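Local coordinates for pumilio domain-containing protein 7 (Caenorhabditis elegans, PDB 3V71) that binds a consensus sequence in the 3'-untranslated regions of mRNAs, modulating their expression and stability, and acts redundantly with puf-5 and puf-6 in oocyte formation, at residues A[99-103]-A[130-134]; A[165-169]-A[209-213]; A[191-195]-A[206-210]; A[248-253]-A[279-284]. All coordinates share one frame; numbering follows the deposited sequence.

In the fold
Along an all-helical Pumilio solenoid the contacts come in the order interaction 1, then the overlapping pair of interactions 2 and 3, then interaction 4 nearest the C-terminus. Interaction 1 joins helix 99-103 to the end of helix 121-132. About 21 Å away, centre to centre, interaction 2 packs helix 162-169 on helix 203-218. Interaction 3 uses the same helix 203-218, sharing Leu209 and Leu210, but turns to helix 183-194; its centre is about 9 Å from that of interaction 2. Interaction 4, between helix 244-256 and the start of helix 282-292, lies about 41 Å from interaction 1, across the chain's centre. Together they sample the helix-to-helix packing that builds the elongated RNA-binding scaffold.

Interaction 1 of 4, residues A[99-103]-A[130-134]; sequences LLAMC and ELSTF
The Phe134 ring is held between its own chain and helix 99-103. Over one face lies Leu100 CB, 3.9 Å from the ring centroid and 15° off the normal, a CH-pi contact; on the opposite face sit the backbone atoms Glu130 O and Leu131 CA, both offset toward the rim. At the edge, in the ring plane, Leu99 CB approaches Phe134 CZ at 3.9 Å. With its CG beside the backbone N (chi1 -63°), Phe134 turns the ring back over the last turn of helix 121-132 and presents CZ to the backbone N of Leu100 at 3.6 Å.

Beyond the ring, Leu99 CD2 runs along the aliphatic part of Glu130, the two side chains passing in opposite directions, and lies against both CB and CG of the glutamate. The same methyl reaches Leu131 CD2 at 4.1 Å, and Leu131 CD2 in turn touches Cys103 SG, one helical turn on from Leu99. Met139 of helix 136-141 touches Cys103, Leu131 and Phe134 alike.

Glu130 O accepts from both Thr133 OG1 (2.8 Å, in the carbonyl plane) and Thr133 N. No hydrogen bond crosses between 99-103 and 130-134. Cohesion here therefore rests on apolar contacts and the aromatic face, which join helix 99-103 to the end of helix 121-132 in the Pumilio solenoid, with Glu130 contributing its methylene groups.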
loop_
_atom_site.group_PDB
_atom_site.type_symbol
_atom_site.label_atom_id
_atom_site.label_comp_id
_atom_site.label_asym_id
_atom_site.label_seq_id
_atom_site.Cartn_x
_atom_site.Cartn_y
_atom_site.Cartn_z
ATOM N N LEU A 99 11.013 -18.298 -13.646
ATOM C CA LEU A 99 11.062 -16.993 -12.996
ATOM C C LEU A 99 9.913 -16.796 -12.012
ATOM O O LEU A 99 10.095 -16.231 -10.936
ATOM C CB LEU A 99 11.041 -15.873 -14.031
ATOM C CG LEU A 99 11.111 -14.489 -13.384
ATOM C CD1 LEU A 99 12.337 -14.394 -12.486
ATOM C CD2 LEU A 99 11.114 -13.384 -14.429
ATOM N N LEU A 100 8.729 -17.255 -12.400
ATOM C CA LEU A 100 7.549 -17.163 -11.551
ATOM C C LEU A 100 7.742 -17.873 -10.216
ATOM O O LEU A 100 7.503 -17.288 -9.163
ATOM C CB LEU A 100 6.335 -17.737 -12.272
ATOM C CG LEU A 100 5.103 -17.975 -11.401
ATOM C CD1 LEU A 100 4.709 -16.702 -10.672
ATOM C CD2 LEU A 100 3.959 -18.497 -12.244
ATOM N N ALA A 101 8.162 -19.133 -10.263
ATOM C CA ALA A 101 8.416 -19.908 -9.050
ATOM C C ALA A 101 9.485 -19.277 -8.150
ATOM O O ALA A 101 9.567 -19.591 -6.962
ATOM C CB ALA A 101 8.801 -21.332 -9.404
ATOM N N MET A 102 10.311 -18.402 -8.718
ATOM C CA MET A 102 11.282 -17.660 -7.928
ATOM C C MET A 102 10.563 -16.595 -7.133
ATOM O O MET A 102 10.875 -16.341 -5.977
ATOM C CB MET A 102 12.332 -17.004 -8.822
ATOM C CG MET A 102 13.365 -17.972 -9.392
ATOM S SD MET A 102 14.771 -17.154 -10.185
ATOM C CE MET A 102 15.508 -16.261 -8.816
ATOM N N CYS A 103 9.582 -15.976 -7.764
ATOM C CA CYS A 103 8.838 -14.898 -7.139
ATOM C C CYS A 103 7.988 -15.401 -5.985
ATOM O O CYS A 103 7.808 -14.696 -4.995
ATOM C CB CYS A 103 7.969 -14.203 -8.182
ATOM S SG CYS A 103 8.923 -13.561 -9.584
ATOM N N GLU A 130 9.246 -10.483 -18.955
ATOM C CA GLU A 130 8.932 -11.827 -18.483
ATOM C C GLU A 130 7.766 -11.850 -17.498
ATOM O O GLU A 130 6.843 -12.648 -17.643
ATOM C CB GLU A 130 10.174 -12.466 -17.865
ATOM C CG GLU A 130 9.990 -13.914 -17.451
ATOM C CD GLU A 130 9.701 -14.840 -18.622
ATOM O OE1 GLU A 130 9.491 -14.331 -19.748
ATOM O OE2 GLU A 130 9.685 -16.078 -18.411
ATOM N N LEU A 131 7.809 -10.974 -16.500
ATOM C CA LEU A 131 6.723 -10.866 -15.530
ATOM C C LEU A 131 5.385 -10.631 -16.204
ATOM O O LEU A 131 4.402 -11.297 -15.903
ATOM C CB LEU A 131 6.984 -9.716 -14.570
ATOM C CG LEU A 131 8.280 -9.849 -13.781
ATOM C CD1 LEU A 131 8.606 -8.538 -13.085
ATOM C CD2 LEU A 131 8.188 -11.006 -12.785
ATOM N N SER A 132 5.360 -9.665 -17.111
ATOM C CA SER A 132 4.141 -9.288 -17.815
ATOM C C SER A 132 3.328 -10.492 -18.280
ATOM O O SER A 132 2.100 -10.446 -18.321
ATOM C CB SER A 132 4.484 -8.389 -19.002
ATOM O OG SER A 132 5.701 -8.797 -19.586
ATOM N N THR A 133 4.016 -11.577 -18.609
ATOM C CA THR A 133 3.368 -12.753 -19.174
ATOM C C THR A 133 2.771 -13.655 -18.106
ATOM O O THR A 133 2.186 -14.689 -18.419
ATOM C CB THR A 133 4.368 -13.588 -19.976
ATOM O OG1 THR A 133 5.136 -14.399 -19.077
ATOM C CG2 THR A 133 5.301 -12.677 -20.770
ATOM N N PHE A 134 2.933 -13.280 -16.843
ATOM C CA PHE A 134 2.408 -14.095 -15.756
ATOM C C PHE A 134 0.947 -13.792 -15.517
ATOM O O PHE A 134 0.369 -12.918 -16.166
ATOM C CB PHE A 134 3.190 -13.862 -14.466
ATOM C CG PHE A 134 4.628 -14.254 -14.558
ATOM C CD1 PHE A 134 5.052 -15.138 -15.538
ATOM C CD2 PHE A 134 5.561 -13.737 -13.676
ATOM C CE1 PHE A 134 6.377 -15.500 -15.637
ATOM C CE2 PHE A 134 6.891 -14.092 -13.767
ATOM C CZ PHE A 134 7.302 -14.977 -14.747
#

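Interaction 2 of 4, residues A[165-169]-A[209-213]; sequences VHFLS and LLHSL
Helices 162-169 and 203-218 run almost side by side, their short segments 9.5 Å apart at closest approach and nearly parallel, with N-to-C directions inclined by 23°. Such near-parallel stacking of helices from successive layers is a hallmark of the Pumilio alpha-solenoid.

Val165 carries most of the contact from segment 165-169. Its CG1 branch, set anti to the backbone N (chi1 168°), points into the interface and is shared by two leucines a turn apart: Leu209 CD2 at 3.6 Å, where the side chains cross at about a right angle, and Leu213 CD1 at 3.9 Å. The same Leu213 methyl continues to Leu168 CB at 4.0 Å, and thus fills the angle between Val165 and Leu168. Leu174 of helix 173-179 touches both Leu168 and Leu213.

Toward the outer margin the chemistry changes. His166 leans its CE1 toward Leu209 CD2, while its ND1 is hydrogen-bonded to Thr162 O one turn back. The two helices approach more closely at Ser169 and Leu213, whose CA atoms are 5.5 Å apart, and small serines line this end. Each serine hydroxyl bonds back to its own helix: Ser212 OG donates to Leu209 O, and Ser169 OG to His166 O (3.1 Å) from above the carbonyl plane. Between the helices, Ser212 OG meets Ser169 CB at 4.1 Å.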
loop_
_atom_site.group_PDB
_atom_site.type_symbol
_atom_site.label_atom_id
_atom_site.label_comp_id
_atom_site.label_asym_id
_atom_site.label_seq_id
_atom_site.Cartn_x
_atom_site.Cartn_y
_atom_site.Cartn_z
ATOM N N VAL A 165 -0.508 -1.075 -14.959
ATOM C CA VAL A 165 -1.616 -0.136 -14.835
ATOM C C VAL A 165 -2.770 -0.525 -15.755
ATOM O O VAL A 165 -3.930 -0.514 -15.348
ATOM C CB VAL A 165 -1.168 1.284 -15.172
ATOM C CG1 VAL A 165 -2.376 2.192 -15.331
ATOM C CG2 VAL A 165 -0.232 1.800 -14.102
ATOM N N HIS A 166 -2.454 -0.870 -16.998
ATOM C CA HIS A 166 -3.488 -1.326 -17.917
ATOM C C HIS A 166 -4.144 -2.590 -17.389
ATOM O O HIS A 166 -5.310 -2.854 -17.676
ATOM C CB HIS A 166 -2.925 -1.554 -19.321
ATOM C CG HIS A 166 -2.613 -0.288 -20.057
ATOM N ND1 HIS A 166 -1.562 0.537 -19.712
ATOM C CD2 HIS A 166 -3.219 0.300 -21.116
ATOM C CE1 HIS A 166 -1.531 1.574 -20.529
ATOM N NE2 HIS A 166 -2.525 1.455 -21.391
ATOM N N PHE A 167 -3.394 -3.368 -16.612
ATOM C CA PHE A 167 -3.937 -4.571 -15.996
ATOM C C PHE A 167 -5.003 -4.221 -14.957
ATOM O O PHE A 167 -6.091 -4.799 -14.950
ATOM C CB PHE A 167 -2.822 -5.406 -15.366
ATOM C CG PHE A 167 -3.312 -6.407 -14.356
ATOM C CD1 PHE A 167 -3.996 -7.541 -14.759
ATOM C CD2 PHE A 167 -3.090 -6.208 -13.000
ATOM C CE1 PHE A 167 -4.453 -8.457 -13.825
ATOM C CE2 PHE A 167 -3.546 -7.117 -12.064
ATOM C CZ PHE A 167 -4.226 -8.245 -12.475
ATOM N N LEU A 168 -4.689 -3.267 -14.089
ATOM C CA LEU A 168 -5.625 -2.839 -13.058
ATOM C C LEU A 168 -6.867 -2.132 -13.617
ATOM O O LEU A 168 -8.001 -2.414 -13.203
ATOM C CB LEU A 168 -4.918 -1.927 -12.062
ATOM C CG LEU A 168 -3.894 -2.583 -11.145
ATOM C CD1 LEU A 168 -3.170 -1.522 -10.342
ATOM C CD2 LEU A 168 -4.567 -3.600 -10.226
ATOM N N SER A 169 -6.649 -1.202 -14.545
ATOM C CA SER A 169 -7.746 -0.475 -15.177
ATOM C C SER A 169 -8.692 -1.436 -15.892
ATOM O O SER A 169 -9.910 -1.289 -15.816
ATOM C CB SER A 169 -7.204 0.549 -16.169
ATOM O OG SER A 169 -6.594 -0.098 -17.272
ATOM N N LEU A 209 -2.589 8.092 -15.947
ATOM C CA LEU A 209 -2.615 6.691 -15.550
ATOM C C LEU A 209 -3.313 6.570 -14.212
ATOM O O LEU A 209 -4.062 5.625 -13.974
ATOM C CB LEU A 209 -1.196 6.118 -15.479
ATOM C CG LEU A 209 -0.494 5.898 -16.821
ATOM C CD1 LEU A 209 1.011 5.798 -16.640
ATOM C CD2 LEU A 209 -1.047 4.674 -17.543
ATOM N N LEU A 210 -3.064 7.548 -13.348
ATOM C CA LEU A 210 -3.734 7.640 -12.058
ATOM C C LEU A 210 -5.236 7.783 -12.233
ATOM O O LEU A 210 -6.018 7.182 -11.498
ATOM C CB LEU A 210 -3.206 8.843 -11.281
ATOM C CG LEU A 210 -3.586 8.977 -9.808
ATOM C CD1 LEU A 210 -3.140 7.748 -9.029
ATOM C CD2 LEU A 210 -2.966 10.239 -9.228
ATOM N N HIS A 211 -5.631 8.588 -13.215
ATOM C CA HIS A 211 -7.032 8.911 -13.411
ATOM C C HIS A 211 -7.858 7.695 -13.807
ATOM O O HIS A 211 -8.961 7.503 -13.301
ATOM C CB HIS A 211 -7.213 10.038 -14.434
ATOM C CG HIS A 211 -8.629 10.516 -14.543
ATOM N ND1 HIS A 211 -9.209 11.343 -13.603
ATOM C CD2 HIS A 211 -9.594 10.248 -15.454
ATOM C CE1 HIS A 211 -10.464 11.578 -13.942
ATOM N NE2 HIS A 211 -10.725 10.921 -15.058
ATOM N N SER A 212 -7.330 6.882 -14.716
ATOM C CA SER A 212 -8.042 5.687 -15.163
ATOM C C SER A 212 -8.147 4.708 -14.008
ATOM O O SER A 212 -9.111 3.951 -13.896
ATOM C CB SER A 212 -7.322 5.025 -16.337
ATOM O OG SER A 212 -6.066 4.506 -15.931
ATOM N N LEU A 213 -7.137 4.729 -13.148
ATOM C CA LEU A 213 -7.135 3.907 -11.957
ATOM C C LEU A 213 -8.139 4.453 -10.961
ATOM O O LEU A 213 -9.031 3.740 -10.497
ATOM C CB LEU A 213 -5.753 3.935 -11.326
ATOM C CG LEU A 213 -5.244 2.563 -10.912
ATOM C CD1 LEU A 213 -4.318 2.028 -11.999
ATOM C CD2 LEU A 213 -4.550 2.639 -9.553
#

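Interaction 3 of 4, residues A[191-195]-A[206-210]; sequences IDRLA and RIQLL
Leu194 fills the groove between Arg206 and Leu210 and carries the largest share of this contact. Its CB meets Leu210 CD1 at 3.9 Å. A chi1 of -70° swings CG away from the residue's own carbonyl carbon and sends the two methyls onto the second helix, where both touch Leu209 CB. CD1 also runs onto the backbone, meeting Leu210 N at 3.7 Å, while CD2 goes on to Arg206 CB at 4.0 Å and to the carbonyl oxygen of the same residue.

Leu210 answers with both of its branches: CD1 also reaches Ile191 CG1 a turn earlier, the side chains crossing at about a right angle, while CD2 packs on Ala195 CB at 3.6 Å, where helix 183-194 has just ended. Arg206 slides past Leu194 in the opposite direction. Bent at chi2 and chi3, it brings its guanidinium to the end of helix 183-194, with Leu194 O near its plane at one edge, 3.5 Å from NE. Its NH2 is hydrogen-bonded to Asn197 O, so the arginine ties helix 203-218 to the loop that follows helix 183-194.

The contact thus joins helix 183-194 to helix 203-218, around the end of the predicted fifth Pumilio repeat. The loop residue Val158 touches Leu194, Thr162 of helix 162-169 touches Leu209, and Met244 of helix 244-256 packs against Ile191 and Leu210.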
loop_
_atom_site.group_PDB
_atom_site.type_symbol
_atom_site.label_atom_id
_atom_site.label_comp_id
_atom_site.label_asym_id
_atom_site.label_seq_id
_atom_site.Cartn_x
_atom_site.Cartn_y
_atom_site.Cartn_z
ATOM N N ILE A 191 -0.408 4.273 -6.403
ATOM C CA ILE A 191 -0.957 5.612 -6.336
ATOM C C ILE A 191 0.096 6.595 -5.864
ATOM O O ILE A 191 0.390 7.576 -6.537
ATOM C CB ILE A 191 -2.150 5.654 -5.379
ATOM C CG1 ILE A 191 -3.355 4.974 -6.022
ATOM C CG2 ILE A 191 -2.485 7.086 -4.990
ATOM C CD1 ILE A 191 -4.539 4.890 -5.110
ATOM N N ASP A 192 0.662 6.328 -4.697
ATOM C CA ASP A 192 1.730 7.160 -4.172
ATOM C C ASP A 192 2.732 7.514 -5.277
ATOM O O ASP A 192 3.241 8.633 -5.347
ATOM C CB ASP A 192 2.440 6.420 -3.042
ATOM C CG ASP A 192 3.168 7.354 -2.107
ATOM O OD1 ASP A 192 3.688 8.382 -2.592
ATOM O OD2 ASP A 192 3.208 7.071 -0.887
ATOM N N ARG A 193 2.979 6.544 -6.151
ATOM C CA ARG A 193 4.020 6.615 -7.166
ATOM C C ARG A 193 3.592 7.480 -8.349
ATOM O O ARG A 193 4.380 8.275 -8.866
ATOM C CB ARG A 193 4.346 5.189 -7.633
ATOM C CG ARG A 193 5.684 4.987 -8.337
ATOM C CD ARG A 193 6.868 5.202 -7.398
ATOM N NE ARG A 193 8.140 4.781 -7.995
ATOM C CZ ARG A 193 8.682 5.321 -9.085
ATOM N NH1 ARG A 193 8.065 6.308 -9.725
ATOM N NH2 ARG A 193 9.842 4.867 -9.543
ATOM N N LEU A 194 2.342 7.322 -8.774
ATOM C CA LEU A 194 1.815 8.066 -9.916
ATOM C C LEU A 194 1.562 9.542 -9.613
ATOM O O LEU A 194 1.618 10.386 -10.506
ATOM C CB LEU A 194 0.515 7.433 -10.401
ATOM C CG LEU A 194 0.644 6.071 -11.067
ATOM C CD1 LEU A 194 -0.738 5.522 -11.393
ATOM C CD2 LEU A 194 1.524 6.164 -12.316
ATOM N N ALA A 195 1.275 9.843 -8.352
ATOM C CA ALA A 195 0.887 11.183 -7.941
ATOM C C ALA A 195 2.029 11.940 -7.272
ATOM O O ALA A 195 1.818 12.982 -6.653
ATOM C CB ALA A 195 -0.305 11.102 -7.004
ATOM N N ARG A 206 1.905 10.254 -15.931
ATOM C CA ARG A 206 1.523 9.536 -14.728
ATOM C C ARG A 206 0.086 9.881 -14.290
ATOM O O ARG A 206 -0.679 9.009 -13.858
ATOM C CB ARG A 206 2.526 9.853 -13.623
ATOM C CG ARG A 206 3.886 9.212 -13.840
ATOM C CD ARG A 206 5.015 10.123 -13.397
ATOM N NE ARG A 206 4.740 10.765 -12.118
ATOM C CZ ARG A 206 5.364 11.853 -11.677
ATOM N NH1 ARG A 206 6.298 12.432 -12.414
ATOM N NH2 ARG A 206 5.050 12.366 -10.499
ATOM N N ILE A 207 -0.273 11.155 -14.425
ATOM C CA ILE A 207 -1.584 11.651 -14.016
ATOM C C ILE A 207 -2.713 11.038 -14.824
ATOM O O ILE A 207 -3.817 10.848 -14.316
ATOM C CB ILE A 207 -1.658 13.183 -14.129
ATOM C CG1 ILE A 207 -0.759 13.825 -13.078
ATOM C CG2 ILE A 207 -3.071 13.666 -13.942
ATOM C CD1 ILE A 207 -1.032 13.336 -11.679
ATOM N N GLN A 208 -2.448 10.734 -16.085
ATOM C CA GLN A 208 -3.468 10.119 -16.917
ATOM C C GLN A 208 -3.645 8.668 -16.513
ATOM O O GLN A 208 -4.710 8.080 -16.710
ATOM C CB GLN A 208 -3.102 10.207 -18.401
ATOM C CG GLN A 208 -3.171 11.607 -18.997
ATOM C CD GLN A 208 -2.988 11.603 -20.509
ATOM O OE1 GLN A 208 -3.832 11.083 -21.248
ATOM N NE2 GLN A 208 -1.878 12.175 -20.975
ATOM N N LEU A 209 -2.589 8.092 -15.947
ATOM C CA LEU A 209 -2.615 6.691 -15.550
ATOM C C LEU A 209 -3.313 6.570 -14.212
ATOM O O LEU A 209 -4.062 5.625 -13.974
ATOM C CB LEU A 209 -1.196 6.118 -15.479
ATOM C CG LEU A 209 -0.494 5.898 -16.821
ATOM C CD1 LEU A 209 1.011 5.798 -16.640
ATOM C CD2 LEU A 209 -1.047 4.674 -17.543
ATOM N N LEU A 210 -3.064 7.548 -13.348
ATOM C CA LEU A 210 -3.734 7.640 -12.058
ATOM C C LEU A 210 -5.236 7.783 -12.233
ATOM O O LEU A 210 -6.018 7.182 -11.498
ATOM C CB LEU A 210 -3.206 8.843 -11.281
ATOM C CG LEU A 210 -3.586 8.977 -9.808
ATOM C CD1 LEU A 210 -3.140 7.748 -9.029
ATOM C CD2 LEU A 210 -2.966 10.239 -9.228
#

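Interaction 4 of 4, residues A[248-253]-A[279-284]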
loop_
_atom_site.group_PDB
_atom_site.type_symbol
_atom_site.label_atom_id
_atom_site.label_comp_id
_atom_site.label_asym_id
_atom_site.label_seq_id
_atom_site.Cartn_x
_atom_site.Cartn_y
_atom_site.Cartn_z
ATOM N N ARG A 248 -9.995 13.091 -3.177
ATOM C CA ARG A 248 -10.550 13.135 -1.834
ATOM C C ARG A 248 -11.934 13.765 -1.895
ATOM O O ARG A 248 -12.925 13.193 -1.431
ATOM C CB ARG A 248 -9.631 13.965 -0.944
ATOM C CG ARG A 248 -10.052 14.059 0.499
ATOM C CD ARG A 248 -10.237 15.509 0.908
ATOM N NE ARG A 248 -8.986 16.212 1.189
ATOM C CZ ARG A 248 -8.704 17.439 0.747
ATOM N NH1 ARG A 248 -9.571 18.097 -0.017
ATOM N NH2 ARG A 248 -7.547 18.007 1.059
ATOM N N ASP A 249 -11.983 14.944 -2.507
ATOM C CA ASP A 249 -13.196 15.736 -2.643
ATOM C C ASP A 249 -14.300 15.028 -3.419
ATOM O O ASP A 249 -15.480 15.087 -3.042
ATOM C CB ASP A 249 -12.858 17.058 -3.315
ATOM C CG ASP A 249 -11.889 17.888 -2.499
ATOM O OD1 ASP A 249 -11.617 17.496 -1.338
ATOM O OD2 ASP A 249 -11.408 18.931 -3.013
ATOM N N THR A 250 -13.920 14.368 -4.506
ATOM C CA THR A 250 -14.892 13.651 -5.317
ATOM C C THR A 250 -15.451 12.466 -4.560
ATOM O O THR A 250 -16.649 12.193 -4.622
ATOM C CB THR A 250 -14.268 13.122 -6.601
ATOM O OG1 THR A 250 -13.461 14.148 -7.191
ATOM C CG2 THR A 250 -15.358 12.681 -7.572
ATOM N N ILE A 251 -14.571 11.754 -3.860
ATOM C CA ILE A 251 -14.980 10.603 -3.075
ATOM C C ILE A 251 -15.912 11.034 -1.957
ATOM O O ILE A 251 -16.964 10.430 -1.751
ATOM C CB ILE A 251 -13.774 9.882 -2.481
ATOM C CG1 ILE A 251 -13.169 8.925 -3.509
ATOM C CG2 ILE A 251 -14.173 9.102 -1.241
ATOM C CD1 ILE A 251 -11.882 8.258 -3.034
ATOM N N ILE A 252 -15.534 12.081 -1.235
ATOM C CA ILE A 252 -16.414 12.631 -0.207
ATOM C C ILE A 252 -17.733 13.112 -0.812
ATOM O O ILE A 252 -18.812 12.820 -0.302
ATOM C CB ILE A 252 -15.771 13.820 0.524
ATOM C CG1 ILE A 252 -14.634 13.357 1.429
ATOM C CG2 ILE A 252 -16.803 14.548 1.359
ATOM C CD1 ILE A 252 -14.026 14.486 2.237
ATOM N N ASP A 253 -17.632 13.850 -1.912
ATOM C CA ASP A 253 -18.793 14.481 -2.517
ATOM C C ASP A 253 -19.761 13.488 -3.164
ATOM O O ASP A 253 -20.972 13.660 -3.089
ATOM C CB ASP A 253 -18.344 15.538 -3.529
ATOM C CG ASP A 253 -19.141 16.837 -3.418
ATOM O OD1 ASP A 253 -20.323 16.777 -3.007
ATOM O OD2 ASP A 253 -18.586 17.915 -3.741
ATOM N N PHE A 279 -10.144 15.336 7.193
ATOM C CA PHE A 279 -9.434 15.921 6.057
ATOM C C PHE A 279 -10.289 16.696 5.068
ATOM O O PHE A 279 -9.767 17.348 4.165
ATOM C CB PHE A 279 -8.572 14.870 5.350
ATOM C CG PHE A 279 -7.505 14.315 6.230
ATOM C CD1 PHE A 279 -6.354 15.042 6.478
ATOM C CD2 PHE A 279 -7.677 13.094 6.870
ATOM C CE1 PHE A 279 -5.379 14.544 7.326
ATOM C CE2 PHE A 279 -6.707 12.593 7.718
ATOM C CZ PHE A 279 -5.558 13.319 7.946
ATOM N N ALA A 280 -11.601 16.643 5.252
ATOM C CA ALA A 280 -12.509 17.383 4.398
ATOM C C ALA A 280 -12.210 18.873 4.502
ATOM O O ALA A 280 -12.040 19.395 5.603
ATOM C CB ALA A 280 -13.937 17.105 4.803
ATOM N N PRO A 281 -12.132 19.561 3.350
ATOM C CA PRO A 281 -12.085 21.027 3.304
ATOM C C PRO A 281 -13.346 21.625 3.940
ATOM O O PRO A 281 -14.368 20.934 4.021
ATOM C CB PRO A 281 -12.043 21.328 1.798
ATOM C CG PRO A 281 -12.577 20.096 1.137
ATOM C CD PRO A 281 -12.123 18.967 2.003
ATOM N N PRO A 282 -13.288 22.901 4.360
ATOM C CA PRO A 282 -14.321 23.535 5.198
ATOM C C PRO A 282 -15.753 23.482 4.635
ATOM O O PRO A 282 -16.700 23.341 5.414
ATOM C CB PRO A 282 -13.841 24.989 5.299
ATOM C CG PRO A 282 -13.016 25.192 4.079
ATOM C CD PRO A 282 -12.308 23.887 3.872
ATOM N N ALA A 283 -15.905 23.597 3.317
ATOM C CA ALA A 283 -17.225 23.578 2.688
ATOM C C ALA A 283 -17.805 22.168 2.590
ATOM O O ALA A 283 -19.021 21.982 2.611
ATOM C CB ALA A 283 -17.165 24.219 1.315
ATOM N N LEU A 284 -16.927 21.179 2.458
ATOM C CA LEU A 284 -17.350 19.786 2.498
ATOM C C LEU A 284 -17.583 19.360 3.949
ATOM O O LEU A 284 -18.487 18.583 4.238
ATOM C CB LEU A 284 -16.323 18.885 1.811
ATOM C CG LEU A 284 -16.472 18.801 0.292
ATOM C CD1 LEU A 284 -15.491 17.805 -0.324
ATOM C CD2 LEU A 284 -17.896 18.429 -0.073
#
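Ile252 and Leu284 form the apolar part of this contact, crossing obliquely with Ile252 CG2 3.9 Å from Leu284 CD1. The two arms of Ile252 serve different partners: CG2 is turned to the leucine, while the longer arm through CG1 carries CD1 to Ala280 CB at 3.7 Å. Leu284 CD1 also meets the helix backbone at Asp249 O, so this methyl rests against Asp249 and Ile252, a turn apart. Of the residues that touch, Ile252 is the buried one.

A polar end is packed as well. Arg248 bends at chi2 and chi3 and runs antiparallel to Pro281, its NH1 3.4 Å from Pro281 CD. The guanidinium is held within its own helix by a salt bridge to Asp249 OD1, which lies close to its plane and is met on the syn side of the carboxylate; the same oxygen touches Pro281 CD at 3.7 Å.

The looser side belongs to the exposed Asp253 and Phe279. Asp253 lays its carboxylate against Leu284 CD2, nearest through OD2 at 3.8 Å, the two side chains at about a right angle. Phe279 O sits over a face of the Arg248 guanidinium, 3.3 Å from NE, but the angle is too poor for a hydrogen bond. Charged groups therefore frame the contact without bonding across it.

Ile238 of helix 231-238 touches both Arg248 and Phe279, and the loop residue Leu257 packs on Leu284. Pro281 occupies the N-cap position of helix 282-292, so the arginine-aspartate pair of helix 244-256 meets the turn that links helix 269-279 to helix 282-292.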